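Putative NADH-flavin reductase (Lactobacillus casei ATCC 334, PDB 3H2S) binds NADPH in a Rossmann-type fold and is probably an NAD(P)H-dependent oxidoreductase. Local coordinates at residues M1-L6 and A65-L70; L99-L104 and D198-P203; N152-S157 and T204-R209. All coordinates share one frame; numbering follows the deposited sequence.

How the contacts relate
The three contacts step across one mixed sheet, from strands 2-6 and 65-68 toward strand 209-214. Contacts 1 and 2 have centres 9 Å apart and share a strand boundary, where Val66 N and Leu99 O lie 2.8 Å apart, a probable hydrogen bond. Contact 3 follows with its centre 6 Å from that of contact 2, and Phe102 N probably bonds Ile154 O at 2.8 Å. Contacts 1 and 3 do not touch; their nearest atoms are about 7 Å apart. NADPH lies against the C-terminal ends of 65-70 and 99-104, so contacts 1 and 2 both reach it, whereas in contact 3 the side chain of Ser157 stays about 6 Å away.

Contact 1: M1-L6 and A65-L70; sequences MKIAVL and AVVDAL. With NDP (NADPH dihydro-nicotinamide-adenine-dinucleotide phosphate), chain C.
The parallel strand pair 2-6 and 65-68 at the centre of the Rossmann-type sheet brings Ile3 beside Ala65 and Leu6 beside Asp68, and it ends at the NADPH pocket. Five backbone hydrogen bonds join the two segments, alternating in direction as parallel pairing requires. They begin with Ala65 N to Lys2 O and include Leu6 N to Val67 O at 2.8 Å. The last, Ala69 N to Leu6 O, comes from just beyond the strand and approaches differently: its donor stands above the carbonyl plane, 39° out of it. An Asx turn shapes that exit: Asp68 OD1 accepts from Leu70 N at 3.1 Å.

The side chains divide between the two faces of the sheet. Ile3 and Val67 lie side by side, CG2 to CG2 at 4.1 Å, on the face covered by helices 11-22 and 189-201. On the other face Leu6 reaches two neighbours. Its CD1 meets Val66 CG1 at 4.1 Å, and its CB meets Leu70 CD1 at 3.9 Å; Leu89 of helix 80-91 also packs on Leu6 and Val66.

Leu70 faces both ways. CG stands beside its own backbone N, anti to the carbonyl carbon (chi1 -67°), and from there the isopropyl group forks: CD1 turns to Leu6, while CD2 touches the adenosine part of NADPH, 3.6 Å from N3A. An alanine here would remove CG and both methyls and would probably open a gap between Leu6 and the adenosine, leaving the adenine less firmly held. Leu70 O lies 3.4 Å from C3D of the other ribose. Backbone bonds thus hold the two strands in step along their length and set where 65-70 turns out to the cofactor, and the side-chain carbon of Leu70 meets the adenosine.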
# COMPACT_ATOMS: atom_id res chain seq x y z
N MSE A 1 27.20 6.28 -6.60
CA MSE A 1 25.79 6.73 -6.44
C MSE A 1 25.45 6.85 -4.96
O MSE A 1 26.19 6.36 -4.10
CB MSE A 1 24.83 5.75 -7.14
CG MSE A 1 24.34 4.59 -6.26
SE MSE A 1 23.15 3.33 -7.20
CE MSE A 1 22.09 4.63 -8.22
N LYS A 2 24.34 7.51 -4.65
CA LYS A 2 23.90 7.65 -3.28
C LYS A 2 22.77 6.68 -2.94
O LYS A 2 21.78 6.57 -3.67
CB LYS A 2 23.48 9.09 -2.97
CG LYS A 2 23.19 9.31 -1.50
CD LYS A 2 22.92 10.76 -1.17
CE LYS A 2 22.68 10.93 0.31
NZ LYS A 2 22.50 12.36 0.66
N ILE A 3 22.97 5.92 -1.87
CA ILE A 3 22.08 4.81 -1.53
C ILE A 3 21.57 5.01 -0.11
O ILE A 3 22.37 5.06 0.84
CB ILE A 3 22.83 3.43 -1.61
CG1 ILE A 3 23.55 3.25 -2.95
CG2 ILE A 3 21.85 2.27 -1.36
CD1 ILE A 3 24.27 1.89 -3.10
N ALA A 4 20.26 5.15 0.04
CA ALA A 4 19.63 5.12 1.36
C ALA A 4 19.33 3.69 1.74
O ALA A 4 18.74 2.95 0.95
CB ALA A 4 18.34 5.95 1.37
N VAL A 5 19.76 3.27 2.93
CA VAL A 5 19.47 1.92 3.40
C VAL A 5 18.50 1.97 4.58
O VAL A 5 18.83 2.52 5.65
CB VAL A 5 20.76 1.17 3.80
CG1 VAL A 5 20.44 -0.23 4.31
CG2 VAL A 5 21.74 1.16 2.62
N LEU A 6 17.30 1.44 4.37
CA LEU A 6 16.33 1.33 5.46
C LEU A 6 16.58 0.02 6.21
O LEU A 6 16.88 -1.00 5.60
CB LEU A 6 14.91 1.33 4.91
CG LEU A 6 14.19 2.65 4.56
CD1 LEU A 6 15.08 3.74 4.01
CD2 LEU A 6 13.00 2.36 3.62
N ALA A 65 19.26 5.49 -5.13
CA ALA A 65 18.67 4.20 -4.82
C ALA A 65 18.30 4.09 -3.34
O ALA A 65 18.93 4.71 -2.47
CB ALA A 65 19.61 3.07 -5.18
N VAL A 66 17.33 3.23 -3.08
CA VAL A 66 16.89 2.91 -1.73
C VAL A 66 16.83 1.40 -1.57
O VAL A 66 16.35 0.69 -2.46
CB VAL A 66 15.48 3.50 -1.44
CG1 VAL A 66 15.05 3.15 -0.01
CG2 VAL A 66 15.50 5.01 -1.62
N VAL A 67 17.31 0.90 -0.44
CA VAL A 67 17.16 -0.52 -0.15
C VAL A 67 16.31 -0.72 1.09
O VAL A 67 16.59 -0.11 2.14
CB VAL A 67 18.53 -1.21 0.02
CG1 VAL A 67 18.33 -2.72 0.34
CG2 VAL A 67 19.38 -1.02 -1.23
N ASP A 68 15.26 -1.51 0.96
CA ASP A 68 14.39 -1.83 2.10
C ASP A 68 14.85 -3.13 2.79
O ASP A 68 14.57 -4.22 2.31
CB ASP A 68 12.91 -1.91 1.66
CG ASP A 68 11.96 -2.28 2.79
OD1 ASP A 68 12.41 -2.66 3.89
OD2 ASP A 68 10.71 -2.20 2.57
N ALA A 69 15.63 -2.99 3.87
CA ALA A 69 16.07 -4.14 4.64
C ALA A 69 15.44 -4.17 6.02
O ALA A 69 16.02 -4.70 6.97
CB ALA A 69 17.61 -4.14 4.76
N LEU A 70 14.26 -3.56 6.15
CA LEU A 70 13.54 -3.55 7.42
C LEU A 70 12.90 -4.91 7.66
O LEU A 70 12.53 -5.61 6.71
CB LEU A 70 12.44 -2.47 7.40
CG LEU A 70 12.91 -1.02 7.36
CD1 LEU A 70 11.82 -0.12 6.76
CD2 LEU A 70 13.37 -0.53 8.73
PA NDP C . 16.80 -7.54 11.26
O1A NDP C . 15.83 -8.21 12.28
O2A NDP C . 18.27 -7.73 11.45
O5B NDP C . 16.31 -5.95 11.61
C5B NDP C . 15.97 -5.29 10.37
C4B NDP C . 15.92 -3.73 10.59
O4B NDP C . 14.59 -3.38 10.93
C3B NDP C . 16.79 -3.25 11.80
O3B NDP C . 17.63 -2.26 11.29
C2B NDP C . 15.70 -2.65 12.78
O2B NDP C . 16.10 -1.59 13.58
C1B NDP C . 14.64 -2.23 11.72
N9A NDP C . 13.31 -2.09 12.35
C8A NDP C . 12.57 -3.18 12.89
N7A NDP C . 11.38 -2.81 13.38
C5A NDP C . 11.32 -1.42 13.12
C6A NDP C . 10.29 -0.50 13.38
N6A NDP C . 9.18 -0.93 14.02
N1A NDP C . 10.58 0.85 13.27
C2A NDP C . 11.73 1.18 12.60
N3A NDP C . 12.71 0.36 12.11
C4A NDP C . 12.50 -0.96 12.47
O3 NDP C . 16.33 -8.31 9.97
PN NDP C . 16.95 -9.21 8.78
O1N NDP C . 18.20 -8.50 8.23
O2N NDP C . 17.26 -10.52 9.45
O5D NDP C . 15.91 -9.35 7.53
C5D NDP C . 15.92 -8.44 6.42
C4D NDP C . 14.84 -8.91 5.44
O4D NDP C . 15.09 -10.29 5.23
C3D NDP C . 13.35 -8.77 5.87
O3D NDP C . 12.56 -8.49 4.77
C2D NDP C . 13.09 -10.19 6.49
O2D NDP C . 11.73 -10.55 6.39
C1D NDP C . 13.91 -11.03 5.45
N1N NDP C . 14.10 -12.41 5.91
C2N NDP C . 13.43 -13.44 5.13
C3N NDP C . 13.45 -14.83 5.77
C7N NDP C . 13.21 -15.89 4.71
O7N NDP C . 12.38 -15.70 3.84
N7N NDP C . 13.84 -17.12 4.85
C4N NDP C . 14.55 -15.18 6.75
C5N NDP C . 14.95 -14.05 7.67
C6N NDP C . 14.78 -12.63 7.18
P2B NDP C . 16.98 -1.85 14.92
O1X NDP C . 18.43 -2.29 14.50
O2X NDP C . 17.20 -0.44 15.58
O3X NDP C . 16.35 -2.86 15.83

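Contact 2: L99-L104 and D198-P203; sequences LAVFIL and DQLEHP. With NDP (NADPH dihydro-nicotinamide-adenine-dinucleotide phosphate), chain C.
Leu99 overlaps the end of helix 189-201 chiefly with one methyl, CD1, which touches three groups at once. Leu99 CD1 lies 3.6 Å from the carbonyl oxygen Leu200 O. The same Leu99 CD1 is 3.8 Å from Pro203 CG, the leucine and the proline ring crossing at about a right angle. Its third neighbour is Leu200 CD1, which Leu99 CB also meets. No hydrogen bond spans the two segments; the contact is van der Waals packing, mostly carbon on carbon, with one methyl set against the Leu200 carbonyl oxygen.

Leu200 supplies the second half of the meeting. Its CD1 also reaches the next residue of the strand on that face, approaching Val101 CG2 at 3.6 Å. Val101 has CG1 anti to its backbone N (chi1 177°), which puts CG2 beside that N, and CG2 is the branch that meets the leucine. One methyl of Leu200 therefore spans the strand positions Leu99 and Val101, while Pro203, just beyond the helix, adds its CG against the same methyl of Leu99.

At the other end of the strand the chain serves the cofactor. Ile103 CG2 lies 3.5 Å from O4D of the nicotinamide ribose, and Ile103 O approaches O3D of the same sugar at 3.2 Å.

Gln199 OE1 accepts from the backbone N of Thr204 and Ala205 in the following loop. Leu200 also packs on Ala65 and Val67, so helix 189-201 bridges strands 65-68 and 99-103 on one face of the sheet. On the opposite face Phe102 and Leu104 pack against helix 132-145, which places strand 99-103 between two helical layers.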
# COMPACT_ATOMS: atom_id res chain seq x y z
N LEU A 99 16.00 3.76 -8.02
CA LEU A 99 15.89 2.32 -7.89
C LEU A 99 15.53 1.96 -6.46
O LEU A 99 16.13 2.47 -5.52
CB LEU A 99 17.23 1.65 -8.24
CG LEU A 99 17.78 1.83 -9.65
CD1 LEU A 99 19.15 1.15 -9.72
CD2 LEU A 99 16.84 1.18 -10.62
N ALA A 100 14.59 1.05 -6.30
CA ALA A 100 14.23 0.58 -4.96
C ALA A 100 14.30 -0.93 -4.91
O ALA A 100 13.51 -1.61 -5.58
CB ALA A 100 12.83 1.06 -4.59
N VAL A 101 15.21 -1.47 -4.10
CA VAL A 101 15.28 -2.91 -3.90
C VAL A 101 14.60 -3.32 -2.60
O VAL A 101 14.95 -2.84 -1.52
CB VAL A 101 16.75 -3.42 -3.91
CG1 VAL A 101 16.82 -4.94 -3.63
CG2 VAL A 101 17.40 -3.09 -5.24
N PHE A 102 13.67 -4.26 -2.70
CA PHE A 102 12.96 -4.77 -1.53
C PHE A 102 13.38 -6.21 -1.28
O PHE A 102 13.41 -7.02 -2.23
CB PHE A 102 11.44 -4.73 -1.76
CG PHE A 102 10.89 -3.36 -1.93
CD1 PHE A 102 10.35 -2.68 -0.85
CD2 PHE A 102 10.94 -2.72 -3.17
CE1 PHE A 102 9.87 -1.38 -0.99
CE2 PHE A 102 10.51 -1.40 -3.31
CZ PHE A 102 9.96 -0.73 -2.22
N ILE A 103 13.82 -6.49 -0.06
CA ILE A 103 14.06 -7.85 0.35
C ILE A 103 12.73 -8.47 0.77
O ILE A 103 12.05 -7.97 1.68
CB ILE A 103 15.04 -7.98 1.53
CG1 ILE A 103 16.41 -7.32 1.19
CG2 ILE A 103 15.23 -9.44 1.88
CD1 ILE A 103 17.42 -7.43 2.33
N LEU A 104 12.37 -9.57 0.13
CA LEU A 104 11.08 -10.20 0.36
C LEU A 104 11.27 -11.48 1.17
O LEU A 104 12.28 -11.65 1.85
CB LEU A 104 10.40 -10.48 -0.99
CG LEU A 104 10.10 -9.22 -1.82
CD1 LEU A 104 9.63 -9.59 -3.22
CD2 LEU A 104 9.09 -8.31 -1.12
N ASP A 198 24.73 -5.75 -6.89
CA ASP A 198 24.81 -6.13 -8.31
C ASP A 198 23.65 -5.52 -9.07
O ASP A 198 23.82 -5.02 -10.18
CB ASP A 198 24.82 -7.65 -8.47
CG ASP A 198 26.20 -8.25 -8.28
OD1 ASP A 198 27.17 -7.48 -8.09
OD2 ASP A 198 26.32 -9.49 -8.32
N GLN A 199 22.44 -5.65 -8.52
CA GLN A 199 21.25 -5.09 -9.17
C GLN A 199 21.30 -3.57 -9.23
O GLN A 199 20.89 -2.97 -10.21
CB GLN A 199 19.98 -5.56 -8.45
CG GLN A 199 19.62 -7.00 -8.73
CD GLN A 199 19.26 -7.25 -10.19
OE1 GLN A 199 18.71 -6.38 -10.86
NE2 GLN A 199 19.65 -8.40 -10.70
N LEU A 200 21.74 -2.94 -8.14
CA LEU A 200 21.85 -1.47 -8.12
C LEU A 200 22.80 -0.97 -9.21
O LEU A 200 22.53 0.04 -9.88
CB LEU A 200 22.33 -1.01 -6.75
CG LEU A 200 21.33 -0.36 -5.79
CD1 LEU A 200 19.89 -0.69 -6.12
CD2 LEU A 200 21.67 -0.61 -4.33
N GLU A 201 23.92 -1.67 -9.40
CA GLU A 201 24.93 -1.24 -10.36
C GLU A 201 24.56 -1.63 -11.78
O GLU A 201 24.83 -0.89 -12.71
CB GLU A 201 26.32 -1.77 -9.99
CG GLU A 201 26.90 -1.12 -8.74
CD GLU A 201 28.34 -1.53 -8.45
OE1 GLU A 201 28.70 -2.70 -8.74
OE2 GLU A 201 29.12 -0.67 -7.99
N HIS A 202 23.87 -2.76 -11.92
CA HIS A 202 23.43 -3.24 -13.23
C HIS A 202 22.04 -3.85 -13.13
O HIS A 202 21.91 -5.06 -12.94
CB HIS A 202 24.40 -4.30 -13.77
CG HIS A 202 25.67 -3.74 -14.33
ND1 HIS A 202 26.29 -4.28 -15.44
CD2 HIS A 202 26.50 -2.78 -13.86
CE1 HIS A 202 27.42 -3.64 -15.67
NE2 HIS A 202 27.57 -2.71 -14.73
N PRO A 203 21.00 -3.00 -13.10
CA PRO A 203 19.66 -3.53 -12.84
C PRO A 203 19.19 -4.44 -13.97
O PRO A 203 19.26 -4.05 -15.14
CB PRO A 203 18.77 -2.27 -12.77
CG PRO A 203 19.66 -1.11 -12.79
CD PRO A 203 21.02 -1.54 -13.26
PA NDP C . 16.80 -7.54 11.26
O1A NDP C . 15.83 -8.21 12.28
O2A NDP C . 18.27 -7.73 11.45
O5B NDP C . 16.31 -5.95 11.61
C5B NDP C . 15.97 -5.29 10.37
C4B NDP C . 15.92 -3.73 10.59
O4B NDP C . 14.59 -3.38 10.93
C3B NDP C . 16.79 -3.25 11.80
O3B NDP C . 17.63 -2.26 11.29
C2B NDP C . 15.70 -2.65 12.78
O2B NDP C . 16.10 -1.59 13.58
C1B NDP C . 14.64 -2.23 11.72
N9A NDP C . 13.31 -2.09 12.35
C8A NDP C . 12.57 -3.18 12.89
N7A NDP C . 11.38 -2.81 13.38
C5A NDP C . 11.32 -1.42 13.12
C6A NDP C . 10.29 -0.50 13.38
N6A NDP C . 9.18 -0.93 14.02
N1A NDP C . 10.58 0.85 13.27
C2A NDP C . 11.73 1.18 12.60
N3A NDP C . 12.71 0.36 12.11
C4A NDP C . 12.50 -0.96 12.47
O3 NDP C . 16.33 -8.31 9.97
PN NDP C . 16.95 -9.21 8.78
O1N NDP C . 18.20 -8.50 8.23
O2N NDP C . 17.26 -10.52 9.45
O5D NDP C . 15.91 -9.35 7.53
C5D NDP C . 15.92 -8.44 6.42
C4D NDP C . 14.84 -8.91 5.44
O4D NDP C . 15.09 -10.29 5.23
C3D NDP C . 13.35 -8.77 5.87
O3D NDP C . 12.56 -8.49 4.77
C2D NDP C . 13.09 -10.19 6.49
O2D NDP C . 11.73 -10.55 6.39
C1D NDP C . 13.91 -11.03 5.45
N1N NDP C . 14.10 -12.41 5.91
C2N NDP C . 13.43 -13.44 5.13
C3N NDP C . 13.45 -14.83 5.77
C7N NDP C . 13.21 -15.89 4.71
O7N NDP C . 12.38 -15.70 3.84
N7N NDP C . 13.84 -17.12 4.85
C4N NDP C . 14.55 -15.18 6.75
C5N NDP C . 14.95 -14.05 7.67
C6N NDP C . 14.78 -12.63 7.18
P2B NDP C . 16.98 -1.85 14.92
O1X NDP C . 18.43 -2.29 14.50
O2X NDP C . 17.20 -0.44 15.58
O3X NDP C . 16.35 -2.86 15.83

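Contact 3: N152-S157 and T204-R209; sequences NWIGIS and TAIRDR
Backbone hydrogen bonds from Arg207 N to Trp153 O and from Gly155 N to Asp208 O set the loop 204-209 against strand 153-158. The bond of Arg207 N to Trp153 O is nearly straight, 2.7 Å long with an angle of 173° at the hydrogen. Two residues on along the strand, Gly155 N donates to Asp208 O at 3.0 Å. These bonds grip a type II beta turn from Ala205 to Asp208, and Gly155 pairs with Arg209 as a parallel bridge where the last strand begins.

Aromatic contact reinforces the same turn. Trp153 CG sits between its backbone N and carbonyl carbon (chi1 61°), and the indole comes back over the turn. Arg207 CA lies over one face of the six-membered ring of Trp153, 3.6 Å from its centroid, a CH-pi contact, while indole NE1 is hydrogen-bonded outside the pair, to Asn148 O.

Apolar contact involves Ile154, whose two branches separate: CG2 meets Ala205 CB at 3.9 Å and CG1 meets Ile206 CG1 at 4.0 Å.

Polar side chains meet at the Ser157 end of the strand. Arg209 bends at chi2 and chi3, and its NH1 donates to Ser157 OG at 3.0 Å, with the oxygen close to the guanidinium plane. Ser108 OG, a salt bridge from NE to Asp175 and a cation-pi contact with Tyr142 also hold this guanidinium, and Gly105 O holds Ser157 OG.

Strand 153-158 lies between strands 99-103 and 209-214, and the loop carries the chain from helix 189-201 into the latter, with Ile206 resting on Leu99 and Trp153 on Phe102 of strand 99-103.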
# COMPACT_ATOMS: atom_id res chain seq x y z
N ASN A 152 10.63 2.12 -10.30
CA ASN A 152 11.77 1.23 -10.55
C ASN A 152 12.09 0.33 -9.35
O ASN A 152 13.15 0.45 -8.72
CB ASN A 152 13.02 2.01 -10.98
CG ASN A 152 12.88 2.61 -12.37
OD1 ASN A 152 12.22 2.03 -13.25
ND2 ASN A 152 13.49 3.77 -12.58
N TRP A 153 11.14 -0.53 -9.00
CA TRP A 153 11.34 -1.43 -7.87
C TRP A 153 11.94 -2.75 -8.32
O TRP A 153 11.89 -3.09 -9.50
CB TRP A 153 10.02 -1.66 -7.10
CG TRP A 153 8.93 -2.30 -7.92
CD1 TRP A 153 7.93 -1.65 -8.59
CD2 TRP A 153 8.78 -3.69 -8.21
NE1 TRP A 153 7.13 -2.57 -9.22
CE2 TRP A 153 7.61 -3.83 -8.98
CE3 TRP A 153 9.43 -4.86 -7.76
CZ2 TRP A 153 7.15 -5.07 -9.41
CZ3 TRP A 153 8.95 -6.09 -8.19
CH2 TRP A 153 7.81 -6.18 -8.98
N ILE A 154 12.64 -3.41 -7.40
CA ILE A 154 13.21 -4.72 -7.65
C ILE A 154 12.98 -5.57 -6.39
O ILE A 154 13.22 -5.12 -5.28
CB ILE A 154 14.73 -4.63 -7.92
CG1 ILE A 154 15.03 -3.81 -9.18
CG2 ILE A 154 15.34 -6.04 -8.06
CD1 ILE A 154 16.49 -3.37 -9.26
N GLY A 155 12.43 -6.77 -6.57
CA GLY A 155 12.24 -7.68 -5.45
C GLY A 155 13.28 -8.78 -5.42
O GLY A 155 13.62 -9.35 -6.47
N ILE A 156 13.85 -9.03 -4.25
CA ILE A 156 14.75 -10.15 -4.07
C ILE A 156 14.36 -10.96 -2.84
O ILE A 156 14.34 -10.45 -1.70
CB ILE A 156 16.22 -9.69 -3.90
CG1 ILE A 156 16.65 -8.79 -5.06
CG2 ILE A 156 17.14 -10.91 -3.80
CD1 ILE A 156 18.07 -8.24 -4.92
N SER A 157 14.05 -12.23 -3.07
CA SER A 157 13.72 -13.14 -1.98
C SER A 157 14.97 -13.91 -1.61
O SER A 157 15.71 -14.37 -2.50
CB SER A 157 12.62 -14.13 -2.42
OG SER A 157 11.35 -13.50 -2.46
N THR A 204 18.91 -5.69 -13.66
CA THR A 204 18.38 -6.61 -14.65
C THR A 204 16.97 -7.07 -14.27
O THR A 204 16.23 -7.58 -15.10
CB THR A 204 19.30 -7.84 -14.84
OG1 THR A 204 18.63 -8.80 -15.67
CG2 THR A 204 19.60 -8.50 -13.53
N ALA A 205 16.59 -6.83 -13.02
CA ALA A 205 15.34 -7.37 -12.49
C ALA A 205 14.35 -6.26 -12.11
O ALA A 205 13.49 -6.47 -11.24
CB ALA A 205 15.63 -8.25 -11.29
N ILE A 206 14.42 -5.12 -12.80
CA ILE A 206 13.47 -4.04 -12.55
C ILE A 206 12.02 -4.51 -12.79
O ILE A 206 11.73 -5.18 -13.78
CB ILE A 206 13.78 -2.78 -13.38
CG1 ILE A 206 15.01 -2.05 -12.80
CG2 ILE A 206 12.57 -1.83 -13.41
CD1 ILE A 206 15.58 -0.95 -13.69
N ARG A 207 11.17 -4.30 -11.79
CA ARG A 207 9.77 -4.71 -11.83
C ARG A 207 9.64 -6.22 -11.94
O ARG A 207 8.67 -6.75 -12.50
CB ARG A 207 9.01 -4.00 -12.97
CG ARG A 207 8.77 -2.50 -12.74
CD ARG A 207 8.49 -1.79 -14.08
NE ARG A 207 8.90 -0.39 -14.02
CZ ARG A 207 9.83 0.16 -14.79
NH1 ARG A 207 10.37 -0.53 -15.78
NH2 ARG A 207 10.14 1.44 -14.63
N ASP A 208 10.60 -6.92 -11.36
CA ASP A 208 10.58 -8.37 -11.33
C ASP A 208 11.07 -8.81 -9.96
O ASP A 208 11.58 -8.00 -9.18
CB ASP A 208 11.49 -8.93 -12.43
CG ASP A 208 11.11 -10.34 -12.86
OD1 ASP A 208 10.28 -10.98 -12.18
OD2 ASP A 208 11.70 -10.83 -13.84
N ARG A 209 10.90 -10.09 -9.66
CA ARG A 209 11.43 -10.67 -8.43
C ARG A 209 12.42 -11.77 -8.79
O ARG A 209 12.15 -12.57 -9.68
CB ARG A 209 10.30 -11.25 -7.59
CG ARG A 209 10.76 -11.76 -6.23
CD ARG A 209 11.10 -13.23 -6.24
NE ARG A 209 9.94 -14.05 -6.57
CZ ARG A 209 9.04 -14.45 -5.68
NH1 ARG A 209 9.21 -14.17 -4.39
NH2 ARG A 209 7.96 -15.14 -6.07